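Local coordinates for protein dipeptide Epimerase (Enterococcus faecalis V583, PDB 3JVA) that is a magnesium-binding member of the enolase superfamily, in the mandelate racemase and muconate lactonizing enzyme branch, with a capping domain set against a TIM-type barrel, at residues Glu326-Pro329 and Ser335-Ala338; Cys288-Met293 and Thr302-Leu307; Ala105-Met110 and Leu116-Leu121; Lys276-Cys281 and Lys312-Ala317; Phe79-Ile84 and Gly270-Leu275. One frame throughout, in Å; residues are numbered along the deposited sequence.

Contact 1 (Glu326-Pro329 and Ser335-Ala338)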
# COMPACT_ATOMS: atom_id res chain seq x y z
N GLU B 326 -26.37 -45.02 -13.06
CA GLU B 326 -26.87 -46.35 -13.41
C GLU B 326 -27.80 -46.31 -14.61
O GLU B 326 -27.93 -47.29 -15.34
CB GLU B 326 -27.58 -46.99 -12.22
CG GLU B 326 -26.63 -47.57 -11.19
CD GLU B 326 -25.87 -48.78 -11.70
OE1 GLU B 326 -25.04 -49.32 -10.94
OE2 GLU B 326 -26.10 -49.20 -12.86
N THR B 327 -28.46 -45.17 -14.81
CA THR B 327 -29.36 -45.03 -15.95
C THR B 327 -29.52 -43.54 -16.27
O THR B 327 -29.24 -42.69 -15.42
CB THR B 327 -30.74 -45.68 -15.65
OG1 THR B 327 -31.47 -45.83 -16.87
CG2 THR B 327 -31.55 -44.84 -14.67
N ALA B 328 -29.93 -43.23 -17.49
CA ALA B 328 -30.09 -41.85 -17.92
C ALA B 328 -31.47 -41.28 -17.56
O ALA B 328 -32.49 -41.89 -17.86
CB ALA B 328 -29.87 -41.74 -19.41
N PRO B 329 -31.50 -40.10 -16.93
CA PRO B 329 -32.77 -39.48 -16.55
C PRO B 329 -33.51 -38.86 -17.73
O PRO B 329 -34.71 -38.59 -17.65
CB PRO B 329 -32.34 -38.44 -15.51
CG PRO B 329 -30.98 -38.00 -16.02
CD PRO B 329 -30.35 -39.32 -16.43
N SER B 335 -23.78 -38.63 -23.33
CA SER B 335 -24.13 -40.02 -23.01
C SER B 335 -23.53 -40.57 -21.72
O SER B 335 -22.61 -39.99 -21.14
CB SER B 335 -23.70 -40.93 -24.16
OG SER B 335 -24.36 -40.57 -25.36
N LEU B 336 -24.08 -41.70 -21.28
CA LEU B 336 -23.62 -42.36 -20.06
C LEU B 336 -22.29 -43.06 -20.34
O LEU B 336 -21.56 -43.41 -19.42
CB LEU B 336 -24.63 -43.42 -19.60
CG LEU B 336 -26.02 -43.01 -19.13
CD1 LEU B 336 -25.92 -42.18 -17.86
CD2 LEU B 336 -26.70 -42.23 -20.23
N GLU B 337 -22.01 -43.26 -21.62
CA GLU B 337 -20.78 -43.94 -22.04
C GLU B 337 -19.52 -43.21 -21.58
O GLU B 337 -19.35 -42.03 -21.86
CB GLU B 337 -20.78 -44.08 -23.56
CG GLU B 337 -19.65 -44.93 -24.12
CD GLU B 337 -19.67 -44.98 -25.63
OE1 GLU B 337 -19.42 -43.93 -26.27
OE2 GLU B 337 -19.93 -46.07 -26.19
N ALA B 338 -18.63 -43.93 -20.90
CA ALA B 338 -17.39 -43.33 -20.42
C ALA B 338 -16.43 -43.13 -21.59
O ALA B 338 -15.81 -44.08 -22.08
CB ALA B 338 -16.76 -44.22 -19.35
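Ala328 and Leu336 meet through their side chains, and this apolar touch is nearly the whole of the contact. Leu336 CD2 sits 3.3 Å from Ala328 CB, tighter than two methyl carbons normally pack, while CG of the leucine stays 4.1 Å from the same alanine CB. The leucine has CG anti to its carbonyl carbon, and a chi2 of -65° folds both methyls back beside CA, so that the branched end is compact and presents its two methyls side by side to the other loop. One of them, CD2, takes the alanine methyl; the other, CD1, lies alongside the preceding peptide, 4.2 Å from Thr327 O.

No hydrogen bond passes between the two loops. Their polar groups look elsewhere: the backbone of Glu326 bonds to that of Lys14, and Ser335 O accepts from Thr322 OG1. The Thr327 side chain turns from Leu336 and packs on Ile13, in strand 3-21, and Pro329 touches Ile13 too. Leu325 also touches Leu336.

The area buried is small, 112 Å², and the contact lies at the surface, its centre about 17 Å from that of the chain. Loops 326-329 and 335-338 flank the short strand 331-332, which pairs antiparallel with 352-353. At 326-329 the chain passes by strand 3-21 of the capping domain, and after 335-338 it goes on to strand 341-343 at the edge of the barrel sheet, within the two-domain fold of the enolase superfamily.

Contact 2 (Cys288-Met293 and Thr302-Leu307)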
# COMPACT_ATOMS: atom_id res chain seq x y z
N CYS B 288 -9.71 -21.04 -17.09
CA CYS B 288 -10.79 -21.62 -16.32
C CYS B 288 -11.01 -23.10 -16.63
O CYS B 288 -10.73 -23.56 -17.73
CB CYS B 288 -12.12 -20.89 -16.60
SG CYS B 288 -12.26 -19.26 -15.84
N MET B 289 -11.49 -23.83 -15.63
CA MET B 289 -11.84 -25.22 -15.82
C MET B 289 -13.30 -25.22 -15.44
O MET B 289 -13.77 -24.29 -14.78
CB MET B 289 -11.08 -26.15 -14.88
CG MET B 289 -11.54 -27.61 -14.99
SD MET B 289 -10.47 -28.80 -14.11
CE MET B 289 -11.28 -28.91 -12.55
N ILE B 290 -14.05 -26.23 -15.86
CA ILE B 290 -15.44 -26.30 -15.47
C ILE B 290 -15.66 -27.71 -14.93
O ILE B 290 -15.22 -28.69 -15.54
CB ILE B 290 -16.41 -25.99 -16.65
CG1 ILE B 290 -17.85 -25.96 -16.12
CG2 ILE B 290 -16.25 -27.01 -17.76
CD1 ILE B 290 -18.84 -25.19 -17.01
N GLY B 291 -16.28 -27.79 -13.76
CA GLY B 291 -16.53 -29.07 -13.13
C GLY B 291 -18.00 -29.39 -12.96
O GLY B 291 -18.85 -28.80 -13.63
N CYS B 292 -18.30 -30.31 -12.04
CA CYS B 292 -19.68 -30.70 -11.79
C CYS B 292 -19.88 -31.13 -10.35
O CYS B 292 -18.92 -31.36 -9.61
CB CYS B 292 -20.08 -31.85 -12.73
SG CYS B 292 -19.07 -33.35 -12.55
N MET B 293 -21.15 -31.25 -9.96
CA MET B 293 -21.51 -31.66 -8.61
C MET B 293 -21.68 -33.17 -8.58
O MET B 293 -21.89 -33.80 -9.62
CB MET B 293 -22.85 -31.02 -8.19
CG MET B 293 -22.93 -29.53 -8.38
SD MET B 293 -21.70 -28.64 -7.43
CE MET B 293 -22.34 -28.85 -5.79
N THR B 302 -24.43 -31.59 -19.80
CA THR B 302 -24.54 -31.14 -21.18
C THR B 302 -24.43 -29.62 -21.29
O THR B 302 -23.72 -29.11 -22.17
CB THR B 302 -25.87 -31.64 -21.79
OG1 THR B 302 -25.90 -33.07 -21.70
CG2 THR B 302 -25.96 -31.24 -23.27
N ALA B 303 -25.10 -28.91 -20.39
CA ALA B 303 -25.03 -27.45 -20.41
C ALA B 303 -23.58 -27.02 -20.23
O ALA B 303 -23.07 -26.19 -20.98
CB ALA B 303 -25.91 -26.87 -19.30
N ALA B 304 -22.91 -27.60 -19.25
CA ALA B 304 -21.52 -27.26 -18.98
C ALA B 304 -20.61 -27.58 -20.17
O ALA B 304 -19.69 -26.82 -20.47
CB ALA B 304 -21.03 -27.99 -17.73
N ALA B 305 -20.87 -28.69 -20.85
CA ALA B 305 -20.06 -29.10 -21.99
C ALA B 305 -20.20 -28.12 -23.16
O ALA B 305 -19.21 -27.79 -23.81
CB ALA B 305 -20.44 -30.51 -22.44
N HIS B 306 -21.41 -27.65 -23.42
CA HIS B 306 -21.63 -26.68 -24.49
C HIS B 306 -20.87 -25.40 -24.17
O HIS B 306 -20.24 -24.80 -25.04
CB HIS B 306 -23.13 -26.39 -24.65
CG HIS B 306 -23.85 -27.41 -25.49
ND1 HIS B 306 -24.06 -27.24 -26.84
CD2 HIS B 306 -24.34 -28.62 -25.17
CE1 HIS B 306 -24.66 -28.32 -27.32
NE2 HIS B 306 -24.85 -29.17 -26.33
N LEU B 307 -20.93 -24.97 -22.91
CA LEU B 307 -20.22 -23.77 -22.49
C LEU B 307 -18.71 -23.94 -22.62
O LEU B 307 -18.02 -23.06 -23.14
CB LEU B 307 -20.56 -23.44 -21.03
CG LEU B 307 -19.79 -22.23 -20.47
CD1 LEU B 307 -20.09 -20.98 -21.30
CD2 LEU B 307 -20.18 -22.02 -19.02
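Ile290 reaches Ala304 and Leu307 because its longer branch is stretched out: CG1 is anti to the backbone N (chi1 -175°) and CD1 continues nearly straight from it (chi2 159°). Leu307 also holds its CG anti to N, and CD2, itself anti to CA, reaches out to the isoleucine. The groups therefore converge on a single atom, Ile290 CD1, which projects from the strand into the surface of helix 298-310.

CD1 comes to rest over Ala304, with its CB at 3.6 Å. Because alanine carries only a methyl, the isoleucine gets close to the helix backbone as well, and CD1 lies 3.9 Å from Ala304 CA. One turn further along the helix, Leu307 CD2 approaches the same CD1 from another side, at 4.0 Å. The contact is wholly apolar and all three residues are buried. Ile314 of the neighbouring strand packs against both Ile290 and Leu307, Leu319 lies on Ala304, and Ala274 and Leu275 of helix 271-284 touch the leucine, so the small interface is part of a continuous hydrophobic layer.

Met289, the preceding residue, faces the other side of the sheet and packs on Asn262 and Arg316, side chains of neighbouring strands. Ile290 thus belongs to the outer face of the sheet, with its side chain still about 11 Å from the bound magnesium. Strand 287-290, helix 298-310 and strand 314-317 make a beta-alpha-beta unit, the repeated element of a TIM barrel, and the contact is the seam between its first strand and its covering helix.

Contact 3 (Ala105-Met110 and Leu116-Leu121)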
# COMPACT_ATOMS: atom_id res chain seq x y z
N ALA B 105 -32.38 -24.10 -18.66
CA ALA B 105 -33.58 -24.33 -19.46
C ALA B 105 -33.82 -23.17 -20.42
O ALA B 105 -34.28 -23.37 -21.54
CB ALA B 105 -34.78 -24.55 -18.55
N CYS B 106 -33.52 -21.94 -19.99
CA CYS B 106 -33.71 -20.78 -20.85
C CYS B 106 -32.73 -20.81 -22.02
O CYS B 106 -33.09 -20.50 -23.15
CB CYS B 106 -33.55 -19.48 -20.06
SG CYS B 106 -34.94 -19.12 -18.97
N TYR B 107 -31.47 -21.16 -21.74
CA TYR B 107 -30.51 -21.24 -22.82
C TYR B 107 -30.88 -22.37 -23.78
O TYR B 107 -30.68 -22.26 -24.98
CB TYR B 107 -29.09 -21.43 -22.29
CG TYR B 107 -28.43 -20.14 -21.86
CD1 TYR B 107 -28.46 -19.73 -20.53
CD2 TYR B 107 -27.79 -19.32 -22.79
CE1 TYR B 107 -27.88 -18.53 -20.13
CE2 TYR B 107 -27.20 -18.11 -22.40
CZ TYR B 107 -27.25 -17.73 -21.07
OH TYR B 107 -26.67 -16.55 -20.68
N ASP B 108 -31.45 -23.46 -23.24
CA ASP B 108 -31.86 -24.57 -24.10
C ASP B 108 -32.94 -24.04 -25.05
O ASP B 108 -32.91 -24.31 -26.25
CB ASP B 108 -32.41 -25.73 -23.25
CG ASP B 108 -32.71 -26.98 -24.06
OD1 ASP B 108 -32.17 -27.10 -25.19
OD2 ASP B 108 -33.46 -27.85 -23.58
N LEU B 109 -33.87 -23.26 -24.49
CA LEU B 109 -34.94 -22.66 -25.29
C LEU B 109 -34.39 -21.70 -26.33
O LEU B 109 -34.90 -21.62 -27.45
CB LEU B 109 -35.95 -21.94 -24.38
CG LEU B 109 -36.99 -22.83 -23.67
CD1 LEU B 109 -37.77 -22.02 -22.65
CD2 LEU B 109 -37.93 -23.43 -24.72
N MET B 110 -33.35 -20.94 -25.97
CA MET B 110 -32.75 -20.02 -26.93
C MET B 110 -32.22 -20.81 -28.13
O MET B 110 -32.42 -20.42 -29.29
CB MET B 110 -31.59 -19.25 -26.28
CG MET B 110 -32.02 -18.21 -25.26
SD MET B 110 -30.61 -17.22 -24.72
CE MET B 110 -30.89 -17.18 -22.92
N LEU B 116 -30.23 -23.76 -33.27
CA LEU B 116 -28.78 -23.86 -33.21
C LEU B 116 -28.35 -24.61 -31.96
O LEU B 116 -29.02 -24.52 -30.92
CB LEU B 116 -28.15 -22.46 -33.15
CG LEU B 116 -28.30 -21.50 -34.33
CD1 LEU B 116 -27.86 -20.11 -33.90
CD2 LEU B 116 -27.47 -22.00 -35.49
N PRO B 117 -27.25 -25.37 -32.05
CA PRO B 117 -26.77 -26.10 -30.87
C PRO B 117 -26.36 -25.00 -29.91
O PRO B 117 -25.91 -23.94 -30.35
CB PRO B 117 -25.57 -26.87 -31.41
CG PRO B 117 -25.89 -27.06 -32.85
CD PRO B 117 -26.47 -25.73 -33.24
N LEU B 118 -26.48 -25.24 -28.61
CA LEU B 118 -26.15 -24.21 -27.64
C LEU B 118 -24.74 -23.63 -27.74
O LEU B 118 -24.56 -22.42 -27.59
CB LEU B 118 -26.38 -24.74 -26.22
CG LEU B 118 -26.14 -23.75 -25.07
CD1 LEU B 118 -26.95 -22.46 -25.28
CD2 LEU B 118 -26.53 -24.42 -23.76
N TYR B 119 -23.74 -24.46 -27.99
CA TYR B 119 -22.37 -23.95 -28.07
C TYR B 119 -22.20 -22.84 -29.11
O TYR B 119 -21.28 -22.03 -29.00
CB TYR B 119 -21.38 -25.09 -28.33
CG TYR B 119 -21.47 -25.73 -29.69
CD1 TYR B 119 -20.93 -25.11 -30.82
CD2 TYR B 119 -22.09 -26.97 -29.85
CE1 TYR B 119 -21.01 -25.71 -32.08
CE2 TYR B 119 -22.17 -27.57 -31.11
CZ TYR B 119 -21.63 -26.94 -32.21
OH TYR B 119 -21.71 -27.53 -33.45
N GLN B 120 -23.08 -22.79 -30.10
CA GLN B 120 -22.99 -21.76 -31.13
C GLN B 120 -23.45 -20.41 -30.59
O GLN B 120 -23.06 -19.36 -31.10
CB GLN B 120 -23.82 -22.14 -32.36
CG GLN B 120 -23.29 -23.38 -33.08
CD GLN B 120 -21.98 -23.13 -33.81
OE1 GLN B 120 -21.18 -22.29 -33.40
NE2 GLN B 120 -21.76 -23.87 -34.89
N LEU B 121 -24.28 -20.43 -29.55
CA LEU B 121 -24.77 -19.19 -28.95
C LEU B 121 -23.86 -18.72 -27.83
O LEU B 121 -24.02 -17.60 -27.33
CB LEU B 121 -26.18 -19.38 -28.39
CG LEU B 121 -27.32 -19.66 -29.35
CD1 LEU B 121 -28.61 -19.85 -28.57
CD2 LEU B 121 -27.45 -18.52 -30.34
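Tyr107 and Met110, one turn apart on helix 96-114, receive Leu118 and Leu121 from the short, weakly bonded helix that follows it. The pairing belongs to the helical part of the capping domain found in the enolase superfamily. Leu118 points its CD1 at the base of the tyrosine, 3.8 Å from Tyr107 CB, and the same methyl lies 3.7 Å from Tyr107 O; toward the ring it stands obliquely, near CD2. Leu121 repeats this one turn on, its CD1 3.8 Å from Met110 CB and equally near the peptide carbon of that residue. Both leucines thus press on the backbone edge of the longer helix as much as on its side chains.

The methionine does not extend toward Leu121. With CG anti to the carbonyl carbon and a bend at chi3 (-135°), the chain turns aside and lays CE over the centre of the Tyr107 ring, 3.7 Å above the plane. This methyl helps fix the ring whose base meets Leu118.

Farther out, Ile271 of the barrel packs on both Tyr107 and Leu118, and Ile81 touches Tyr107 and Met110. Leu121 meets Leu121 of a second subunit, which puts this short helix at a subunit interface. On another side of the long helix, Asp108 accepts from two backbone amides, Leu350 N at OD1 and Tyr45 N at OD2.

Contact 4 (Lys276-Cys281 and Lys312-Ala317)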
# COMPACT_ATOMS: atom_id res chain seq x y z
N LYS B 276 -19.59 -14.64 -17.12
CA LYS B 276 -18.95 -13.49 -16.47
C LYS B 276 -17.65 -13.93 -15.82
O LYS B 276 -16.62 -13.26 -15.94
CB LYS B 276 -19.86 -12.90 -15.39
CG LYS B 276 -21.15 -12.29 -15.90
CD LYS B 276 -21.94 -11.74 -14.73
CE LYS B 276 -23.29 -11.18 -15.15
NZ LYS B 276 -24.08 -10.80 -13.95
N ILE B 277 -17.71 -15.05 -15.11
CA ILE B 277 -16.52 -15.57 -14.45
C ILE B 277 -15.40 -15.80 -15.46
O ILE B 277 -14.27 -15.36 -15.27
CB ILE B 277 -16.81 -16.90 -13.71
CG1 ILE B 277 -17.76 -16.64 -12.53
CG2 ILE B 277 -15.49 -17.51 -13.21
CD1 ILE B 277 -18.32 -17.90 -11.88
N ASN B 278 -15.72 -16.49 -16.56
CA ASN B 278 -14.71 -16.76 -17.56
C ASN B 278 -14.13 -15.50 -18.22
O ASN B 278 -12.93 -15.43 -18.46
CB ASN B 278 -15.26 -17.69 -18.64
CG ASN B 278 -14.18 -18.12 -19.61
OD1 ASN B 278 -13.15 -18.65 -19.20
ND2 ASN B 278 -14.41 -17.88 -20.90
N GLN B 279 -14.98 -14.51 -18.52
CA GLN B 279 -14.50 -13.28 -19.14
C GLN B 279 -13.61 -12.50 -18.18
O GLN B 279 -12.63 -11.88 -18.59
CB GLN B 279 -15.67 -12.39 -19.57
CG GLN B 279 -16.58 -13.02 -20.60
CD GLN B 279 -17.81 -12.17 -20.86
OE1 GLN B 279 -18.32 -11.50 -19.96
NE2 GLN B 279 -18.30 -12.20 -22.09
N ILE B 280 -13.96 -12.51 -16.90
CA ILE B 280 -13.15 -11.82 -15.90
C ILE B 280 -11.79 -12.49 -15.81
O ILE B 280 -10.75 -11.82 -15.80
CB ILE B 280 -13.83 -11.87 -14.51
CG1 ILE B 280 -15.06 -10.95 -14.50
CG2 ILE B 280 -12.82 -11.45 -13.42
CD1 ILE B 280 -15.99 -11.17 -13.31
N CYS B 281 -11.79 -13.82 -15.75
CA CYS B 281 -10.55 -14.59 -15.66
C CYS B 281 -9.70 -14.42 -16.91
O CYS B 281 -8.49 -14.17 -16.83
CB CYS B 281 -10.85 -16.07 -15.43
SG CYS B 281 -11.54 -16.46 -13.81
N LYS B 312 -13.05 -20.30 -25.43
CA LYS B 312 -11.63 -20.60 -25.52
C LYS B 312 -10.91 -20.67 -24.17
O LYS B 312 -10.08 -21.54 -23.95
CB LYS B 312 -10.94 -19.54 -26.40
CG LYS B 312 -9.42 -19.61 -26.39
CD LYS B 312 -8.83 -18.49 -27.24
CE LYS B 312 -7.32 -18.45 -27.13
NZ LYS B 312 -6.71 -19.75 -27.54
N ASN B 313 -11.24 -19.74 -23.27
CA ASN B 313 -10.57 -19.71 -21.97
C ASN B 313 -10.94 -20.82 -20.99
O ASN B 313 -10.29 -20.97 -19.95
CB ASN B 313 -10.77 -18.34 -21.31
CG ASN B 313 -9.76 -18.10 -20.21
OD1 ASN B 313 -8.55 -18.11 -20.44
ND2 ASN B 313 -10.25 -17.89 -18.99
N ILE B 314 -11.98 -21.60 -21.29
CA ILE B 314 -12.32 -22.73 -20.42
C ILE B 314 -11.53 -23.83 -21.09
O ILE B 314 -12.00 -24.50 -22.01
CB ILE B 314 -13.84 -23.04 -20.42
CG1 ILE B 314 -14.62 -21.83 -19.88
CG2 ILE B 314 -14.12 -24.25 -19.53
CD1 ILE B 314 -16.13 -22.05 -19.79
N THR B 315 -10.30 -24.01 -20.62
CA THR B 315 -9.36 -24.95 -21.19
C THR B 315 -9.32 -26.35 -20.62
O THR B 315 -8.66 -27.23 -21.18
CB THR B 315 -7.95 -24.37 -21.10
OG1 THR B 315 -7.61 -24.20 -19.72
CG2 THR B 315 -7.89 -23.03 -21.80
N ARG B 316 -9.99 -26.56 -19.49
CA ARG B 316 -10.04 -27.86 -18.84
C ARG B 316 -11.48 -28.20 -18.49
O ARG B 316 -12.29 -27.31 -18.27
CB ARG B 316 -9.20 -27.86 -17.57
CG ARG B 316 -7.70 -27.65 -17.79
CD ARG B 316 -6.96 -27.80 -16.47
NE ARG B 316 -5.51 -27.75 -16.61
CZ ARG B 316 -4.78 -26.64 -16.64
NH1 ARG B 316 -5.36 -25.45 -16.55
NH2 ARG B 316 -3.46 -26.72 -16.74
N ALA B 317 -11.79 -29.49 -18.43
CA ALA B 317 -13.13 -29.93 -18.08
C ALA B 317 -13.12 -31.18 -17.22
O ALA B 317 -12.38 -32.13 -17.48
CB ALA B 317 -13.94 -30.17 -19.35
O HOH W 1 -12.94 -17.58 -23.61
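Asn313 ND2 gives its hydrogens to two carbonyl oxygens, Asn278 OD1 at 3.0 Å and, outside the two segments, Ile286 O. The asparagine pair joins helix 271-284, on the outside of the TIM-type barrel, to the start of strand 314-317, the last parallel strand. The bond to Asn278 is moderately bent, with an angle of 152° at the hydrogen. OD1 lies close to the amide plane of Asn313, but the donor stands 40° above the carbonyl plane of Asn278; the two amide planes are 31° apart.

A second link runs through one water. It accepts from Asn278 ND2 and, at 2.8 Å, from Asn313 N, so both ends of the Asn278 amide are engaged and its rotation is fixed. Both asparagines have CG anti to their backbone N, which turns the two amides toward each other between helix and strand. Next door, Lys312 N donates to Glu82 OE1 of a second subunit, and Lys312 NZ forms a salt bridge with Glu86 of that subunit. Packing completes the fit: Ile314 CG1 lies 3.7 Å from Asn278 CG, and Cys281 CB is 4.0 Å from Asn313 ND2.

Contact 5 (Phe79-Ile84 and Gly270-Leu275)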
# COMPACT_ATOMS: atom_id res chain seq x y z
N PHE B 79 -35.11 -15.34 -24.01
CA PHE B 79 -33.93 -14.61 -24.47
C PHE B 79 -33.59 -13.45 -23.53
O PHE B 79 -32.46 -12.96 -23.51
CB PHE B 79 -34.14 -14.08 -25.88
CG PHE B 79 -33.86 -15.10 -26.94
CD1 PHE B 79 -32.55 -15.41 -27.29
CD2 PHE B 79 -34.90 -15.79 -27.55
CE1 PHE B 79 -32.28 -16.41 -28.23
CE2 PHE B 79 -34.64 -16.79 -28.49
CZ PHE B 79 -33.32 -17.09 -28.83
N ASN B 80 -34.58 -13.01 -22.77
CA ASN B 80 -34.37 -11.93 -21.83
C ASN B 80 -33.73 -12.54 -20.58
O ASN B 80 -34.29 -12.50 -19.48
CB ASN B 80 -35.70 -11.26 -21.47
CG ASN B 80 -35.51 -9.94 -20.76
OD1 ASN B 80 -34.40 -9.59 -20.36
ND2 ASN B 80 -36.61 -9.20 -20.59
N ILE B 81 -32.55 -13.12 -20.77
CA ILE B 81 -31.83 -13.76 -19.68
C ILE B 81 -31.42 -12.72 -18.63
O ILE B 81 -31.26 -13.03 -17.45
CB ILE B 81 -30.59 -14.53 -20.23
CG1 ILE B 81 -29.97 -15.39 -19.13
CG2 ILE B 81 -29.57 -13.55 -20.78
CD1 ILE B 81 -30.86 -16.53 -18.64
N GLU B 82 -31.28 -11.48 -19.09
CA GLU B 82 -30.93 -10.37 -18.21
C GLU B 82 -32.03 -10.17 -17.17
O GLU B 82 -31.76 -10.08 -15.97
CB GLU B 82 -30.73 -9.09 -19.04
CG GLU B 82 -29.44 -9.07 -19.85
CD GLU B 82 -28.22 -8.74 -19.01
OE1 GLU B 82 -28.04 -7.56 -18.65
OE2 GLU B 82 -27.43 -9.65 -18.69
N LYS B 83 -33.28 -10.10 -17.63
CA LYS B 83 -34.39 -9.91 -16.70
C LYS B 83 -34.68 -11.17 -15.89
O LYS B 83 -35.01 -11.09 -14.71
CB LYS B 83 -35.67 -9.48 -17.44
CG LYS B 83 -36.84 -9.22 -16.50
CD LYS B 83 -38.07 -8.68 -17.24
CE LYS B 83 -39.24 -8.46 -16.27
NZ LYS B 83 -40.45 -7.85 -16.92
N ILE B 84 -34.55 -12.33 -16.52
CA ILE B 84 -34.81 -13.56 -15.80
C ILE B 84 -33.89 -13.66 -14.58
O ILE B 84 -34.35 -14.03 -13.50
CB ILE B 84 -34.65 -14.79 -16.75
CG1 ILE B 84 -35.83 -14.81 -17.73
CG2 ILE B 84 -34.62 -16.08 -15.94
CD1 ILE B 84 -35.67 -15.77 -18.89
N GLY B 270 -25.77 -20.83 -13.00
CA GLY B 270 -26.02 -20.90 -14.43
C GLY B 270 -25.00 -20.37 -15.41
O GLY B 270 -23.98 -19.78 -15.03
N ILE B 271 -25.30 -20.57 -16.69
CA ILE B 271 -24.43 -20.15 -17.78
C ILE B 271 -24.21 -18.64 -17.80
O ILE B 271 -23.10 -18.18 -18.04
CB ILE B 271 -25.01 -20.62 -19.14
CG1 ILE B 271 -24.93 -22.15 -19.22
CG2 ILE B 271 -24.25 -19.98 -20.30
CD1 ILE B 271 -25.73 -22.76 -20.36
N HIS B 272 -25.27 -17.88 -17.54
CA HIS B 272 -25.16 -16.42 -17.55
C HIS B 272 -24.03 -15.91 -16.64
O HIS B 272 -23.25 -15.03 -17.03
CB HIS B 272 -26.50 -15.81 -17.12
CG HIS B 272 -26.56 -14.32 -17.23
ND1 HIS B 272 -26.77 -13.66 -18.43
CD2 HIS B 272 -26.45 -13.35 -16.29
CE1 HIS B 272 -26.81 -12.36 -18.22
NE2 HIS B 272 -26.61 -12.14 -16.93
N GLU B 273 -23.95 -16.46 -15.43
CA GLU B 273 -22.93 -16.06 -14.47
C GLU B 273 -21.59 -16.70 -14.81
O GLU B 273 -20.54 -16.08 -14.64
CB GLU B 273 -23.36 -16.46 -13.05
CG GLU B 273 -22.46 -15.93 -11.94
CD GLU B 273 -22.66 -14.44 -11.66
OE1 GLU B 273 -23.59 -13.83 -12.24
OE2 GLU B 273 -21.89 -13.89 -10.85
N ALA B 274 -21.62 -17.94 -15.30
CA ALA B 274 -20.39 -18.63 -15.67
C ALA B 274 -19.65 -17.84 -16.75
O ALA B 274 -18.42 -17.77 -16.76
CB ALA B 274 -20.71 -20.04 -16.18
N LEU B 275 -20.39 -17.24 -17.68
CA LEU B 275 -19.77 -16.46 -18.73
C LEU B 275 -19.01 -15.27 -18.13
O LEU B 275 -17.91 -14.94 -18.58
CB LEU B 275 -20.82 -15.97 -19.73
CG LEU B 275 -21.30 -17.04 -20.71
CD1 LEU B 275 -22.56 -16.54 -21.43
CD2 LEU B 275 -20.19 -17.37 -21.69
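Glu82 starts out pointing away from His272, yet its carboxylate ends at the edge of the histidine ring. The side chain folds back at chi2 (-78°), which swings OE2 round to the imidazole near the ring plane, with carboxylate and ring planes 49° apart. The other oxygen, OE1, has a clear partner across the subunit interface, accepting from Lys312 N of a second subunit.

Ile81 supplies the apolar half. Its CG1 lies 4.0 Å from His272 CB, and the two side chains run alongside each other, pointing opposite ways. The ring is further held by stacking with His85 and by packing against Tyr107. For its part, His272 sets CG anti to the backbone N (chi1 -174°), which sends the imidazole out from helix 271-284 toward helix 81-91.

Both helices begin here. Asn80 is the N-cap of one, its OD1 accepting from Lys83 N at 3.0 Å; Gly270 is the N-cap of the other, where Asp103 OD2 accepts from Ile271 N. The contact thus joins a helix of the capping domain to a helix of the barrel.

Glu82 and His272 each lie in the first turn of their helix. For Glu82 that position would tend to suit an anion, in keeping with the amide hydrogen that OE1 takes from the second subunit; any effect on the histidine is doubtful.

In the fold
From the N terminus, segment 79-84 comes first and is met much later by 270-275, so contact 5 closes the longest loop and ties the capping domain to the barrel. Contact 3 is nested inside it, folding 116-121 back on 105-110; the two meet where Tyr107 packs on Ile271 and His272. Helix 271-284 then runs into contact 4, whose loop, closed by 312-317, contains contact 2, and strands 287-290 and 314-317 are neighbours in the barrel sheet. His306 ND1 and Tyr119 N probably bond contact 2 to contact 3. Contact 1 follows last, joining the loops on either side of strand 331-332 at the surface, about 17 Å from contact 2 between centres. No loops cross.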